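Local coordinates for Orf c02003 protein (Sulfolobus solfataricus P2, PDB 2Q00) that is of unknown function and belongs to the archaeal PaREP1 family, folding as a compact all-helical single chain, at residues S6-Y10 with E35-K39; Y11-E15 with K108-R112. All coordinates share one frame. Residues are numbered along the deposited sequence.

Contact 1 (S6-Y10 with E35-K39)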
# COMPACT_ATOMS: atom_id res chain seq x y z
N SER A 6 -6.94 6.54 6.15
CA SER A 6 -5.56 6.47 6.60
C SER A 6 -4.66 6.25 5.37
O SER A 6 -3.53 6.74 5.31
CB SER A 6 -5.39 5.32 7.59
OG SER A 6 -5.84 4.11 7.02
N ALA A 7 -5.18 5.52 4.40
CA ALA A 7 -4.45 5.23 3.16
C ALA A 7 -4.10 6.53 2.44
O ALA A 7 -2.93 6.78 2.10
CB ALA A 7 -5.28 4.34 2.26
N GLU A 8 -5.11 7.37 2.24
CA GLU A 8 -4.93 8.66 1.56
C GLU A 8 -3.95 9.57 2.27
O GLU A 8 -3.20 10.31 1.63
CB GLU A 8 -6.28 9.36 1.42
CG GLU A 8 -7.21 8.67 0.46
CD GLU A 8 -8.64 9.20 0.52
OE1 GLU A 8 -9.32 8.96 1.54
OE2 GLU A 8 -9.06 9.86 -0.46
N VAL A 9 -3.95 9.52 3.60
CA VAL A 9 -3.07 10.36 4.39
C VAL A 9 -1.60 9.96 4.26
O VAL A 9 -0.72 10.82 4.11
CB VAL A 9 -3.46 10.34 5.88
CG1 VAL A 9 -2.48 11.17 6.67
CG2 VAL A 9 -4.86 10.89 6.05
N TYR A 10 -1.33 8.66 4.34
CA TYR A 10 0.04 8.18 4.18
C TYR A 10 0.57 8.57 2.80
O TYR A 10 1.71 8.98 2.67
CB TYR A 10 0.11 6.66 4.37
CG TYR A 10 0.21 6.26 5.81
CD1 TYR A 10 1.25 6.74 6.62
CD2 TYR A 10 -0.70 5.37 6.37
CE1 TYR A 10 1.38 6.34 7.94
CE2 TYR A 10 -0.58 4.96 7.70
CZ TYR A 10 0.46 5.44 8.47
OH TYR A 10 0.64 4.94 9.74
N GLU A 35 -0.34 -0.61 2.77
CA GLU A 35 -0.81 -1.52 3.79
C GLU A 35 -2.25 -1.17 4.20
O GLU A 35 -3.12 -2.05 4.27
CB GLU A 35 0.10 -1.48 5.00
CG GLU A 35 -0.36 -2.42 6.10
CD GLU A 35 0.59 -2.48 7.28
OE1 GLU A 35 1.82 -2.61 7.05
OE2 GLU A 35 0.11 -2.41 8.43
N GLU A 36 -2.50 0.12 4.42
CA GLU A 36 -3.82 0.59 4.81
C GLU A 36 -4.86 0.34 3.72
O GLU A 36 -6.02 0.06 4.02
CB GLU A 36 -3.78 2.09 5.13
CG GLU A 36 -2.85 2.43 6.28
CD GLU A 36 -3.29 1.77 7.57
OE1 GLU A 36 -4.45 1.97 7.97
OE2 GLU A 36 -2.46 1.05 8.18
N ALA A 37 -4.44 0.45 2.47
CA ALA A 37 -5.35 0.23 1.36
C ALA A 37 -5.84 -1.21 1.39
O ALA A 37 -7.02 -1.49 1.15
CB ALA A 37 -4.65 0.51 0.04
N ILE A 38 -4.92 -2.13 1.68
CA ILE A 38 -5.25 -3.55 1.76
C ILE A 38 -6.21 -3.83 2.93
O ILE A 38 -7.23 -4.52 2.76
CB ILE A 38 -3.99 -4.41 1.96
CG1 ILE A 38 -3.04 -4.26 0.75
CG2 ILE A 38 -4.39 -5.85 2.17
CD1 ILE A 38 -3.61 -4.79 -0.58
N LYS A 39 -5.89 -3.30 4.10
CA LYS A 39 -6.75 -3.49 5.26
C LYS A 39 -8.16 -3.00 4.93
O LYS A 39 -9.14 -3.70 5.14
CB LYS A 39 -6.21 -2.73 6.48
CG LYS A 39 -4.89 -3.25 7.01
CD LYS A 39 -4.42 -2.48 8.22
CE LYS A 39 -3.04 -2.94 8.67
NZ LYS A 39 -2.55 -2.10 9.79
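This is a close antiparallel helix-helix packing: the first turn of helix 6-19 lies against the middle of helix 23-45, the next helix in the chain. The short segments approach to 8.5 Å between axes at 167°, and the tightest backbone point is Ala-7 beside Glu-36, with their CA atoms 5.0 Å apart. With just a methyl on Ala-7, the backbones come close: Ala-7 CA sits 3.8 Å from Glu-36 CB, and Ala-7 CB also touches Ala-37 CB at 4.5 Å. Deeper in, Val-115 of helix 101-122 touches Ala-7, while Leu-114 and Ala-118 meet Ala-37.

Beside the alanines Glu-36 does most of the work. It curls back through m/m rotamers, and its OE1 accepts a hydrogen bond from Ser-6 OG at 2.7 Å. Its CG meets the edge of the Tyr-10 ring, 3.6 Å from Tyr-10 CD2. The other carboxylate oxygen, Glu-36 OE2, faces Lys-39 NZ at 3.5 Å, and Lys-39 NZ also pairs with Glu-35 OE2 at 3.0 Å, one turn back. Ser-6 is thereby tied to a salt-bridge network spanning one turn of helix 23-45. Two consecutive helices, 6-19 and 23-45, joined by a short turn and packed antiparallel with Ala-7 at the close approach, form a helical hairpin.

Contact 2 (Y11-E15 with K108-R112)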
# COMPACT_ATOMS: atom_id res chain seq x y z
N TYR A 11 -0.27 8.43 1.79
CA TYR A 11 0.11 8.79 0.42
C TYR A 11 0.52 10.26 0.34
O TYR A 11 1.59 10.60 -0.18
CB TYR A 11 -1.05 8.54 -0.54
CG TYR A 11 -0.64 8.61 -2.00
CD1 TYR A 11 0.05 7.55 -2.60
CD2 TYR A 11 -0.89 9.75 -2.76
CE1 TYR A 11 0.47 7.62 -3.92
CE2 TYR A 11 -0.46 9.84 -4.08
CZ TYR A 11 0.22 8.77 -4.66
OH TYR A 11 0.64 8.85 -5.96
N GLU A 12 -0.34 11.14 0.84
CA GLU A 12 -0.05 12.57 0.83
C GLU A 12 1.27 12.85 1.55
O GLU A 12 2.07 13.64 1.06
CB GLU A 12 -1.18 13.35 1.48
N GLU A 13 1.49 12.20 2.70
CA GLU A 13 2.74 12.41 3.43
C GLU A 13 3.94 11.85 2.62
O GLU A 13 5.06 12.41 2.68
CB GLU A 13 2.69 11.75 4.81
CG GLU A 13 1.53 12.18 5.70
CD GLU A 13 1.59 11.54 7.10
OE1 GLU A 13 1.88 10.31 7.18
OE2 GLU A 13 1.34 12.25 8.11
N ALA A 14 3.73 10.77 1.88
CA ALA A 14 4.80 10.20 1.06
C ALA A 14 5.11 11.23 -0.04
O ALA A 14 6.27 11.53 -0.31
CB ALA A 14 4.38 8.87 0.45
N GLU A 15 4.06 11.78 -0.64
CA GLU A 15 4.20 12.79 -1.68
C GLU A 15 5.03 13.98 -1.18
O GLU A 15 5.90 14.48 -1.90
CB GLU A 15 2.82 13.28 -2.11
CG GLU A 15 1.93 12.24 -2.75
CD GLU A 15 2.23 12.04 -4.23
OE1 GLU A 15 3.20 11.32 -4.57
OE2 GLU A 15 1.49 12.62 -5.06
N LYS A 108 5.59 4.09 -6.77
CA LYS A 108 4.59 4.83 -6.00
C LYS A 108 3.29 4.98 -6.80
O LYS A 108 2.20 5.02 -6.23
CB LYS A 108 5.12 6.22 -5.60
CG LYS A 108 4.29 7.40 -6.13
CD LYS A 108 5.20 8.44 -6.75
CE LYS A 108 4.50 9.79 -6.92
NZ LYS A 108 3.31 9.77 -7.82
N GLU A 109 3.41 5.05 -8.12
CA GLU A 109 2.23 5.19 -8.97
C GLU A 109 1.32 3.97 -8.84
O GLU A 109 0.10 4.09 -8.96
CB GLU A 109 2.65 5.40 -10.43
CG GLU A 109 1.55 5.98 -11.32
CD GLU A 109 0.91 7.25 -10.75
OE1 GLU A 109 1.63 8.20 -10.31
OE2 GLU A 109 -0.34 7.31 -10.75
N ASP A 110 1.90 2.80 -8.60
CA ASP A 110 1.09 1.59 -8.43
C ASP A 110 0.37 1.64 -7.06
O ASP A 110 -0.72 1.06 -6.88
CB ASP A 110 1.98 0.33 -8.51
CG ASP A 110 2.48 0.03 -9.92
OD1 ASP A 110 1.78 0.32 -10.92
OD2 ASP A 110 3.60 -0.53 -10.04
N VAL A 111 1.00 2.33 -6.11
CA VAL A 111 0.40 2.50 -4.79
C VAL A 111 -0.83 3.40 -4.92
O VAL A 111 -1.89 3.10 -4.36
CB VAL A 111 1.38 3.17 -3.80
CG1 VAL A 111 0.68 3.41 -2.47
CG2 VAL A 111 2.60 2.28 -3.60
N ARG A 112 -0.70 4.49 -5.68
CA ARG A 112 -1.80 5.42 -5.89
C ARG A 112 -3.04 4.68 -6.38
O ARG A 112 -4.15 4.87 -5.86
CB ARG A 112 -1.44 6.49 -6.92
CG ARG A 112 -2.33 7.74 -6.87
CD ARG A 112 -2.46 8.42 -8.23
NE ARG A 112 -2.64 9.88 -8.14
CZ ARG A 112 -3.61 10.50 -7.47
NH1 ARG A 112 -4.54 9.81 -6.81
NH2 ARG A 112 -3.64 11.83 -7.44
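Start at Lys-108, whose CA-to-CB bond points toward 11-15. Lys-108 NZ gives a weak hydrogen bond to Tyr-11 OH at 3.4 Å and a long salt bridge to Glu-15 OE1 at 3.6 Å; that Glu-15 oxygen has its stronger partner in the hydroxyl of Tyr-30. Next comes Glu-109, which does not touch 11-15, but its OE1 pairs with Lys-108 NZ at 3.4 Å within the segment, completing a network of two acids about one lysine. The CA-to-CB bond of Val-111 points toward 11-15, and its CG1 lies at the edge of the Tyr-11 ring, 4.2 Å from Tyr-11 CD1. Finally, Arg-112 brings its CB to 3.3 Å from Tyr-11 OH, its aliphatic part packing by the phenol. Tyr-11 thus spans a wide gap, 11.6 Å between the segment axes, which run antiparallel at 155°. Helix 23-45 packs against both partners: Tyr-30 meets the Tyr-11 ring and touches Ala-14 and Lys-108, while Ala-33 touches Val-111.

How the contacts relate
Contacts 1 and 2 share helix 6-19, taking consecutive pieces of it, and their centres are 10 Å apart. The helix lies along two others at once, its first turn against 35-39 and its next against 108-112. The spacing differs: small Ala-7 in contact 1 lets the helices close up, while in contact 2 the Tyr-11 ring lies between them. Both partner segments run antiparallel to helix 6-19, so 35-39 and 108-112 point roughly the same way, and their two helices also touch each other. Together the two contacts join the N-terminal hairpin to the C-terminal helix, with the three helices packed around a shared interface.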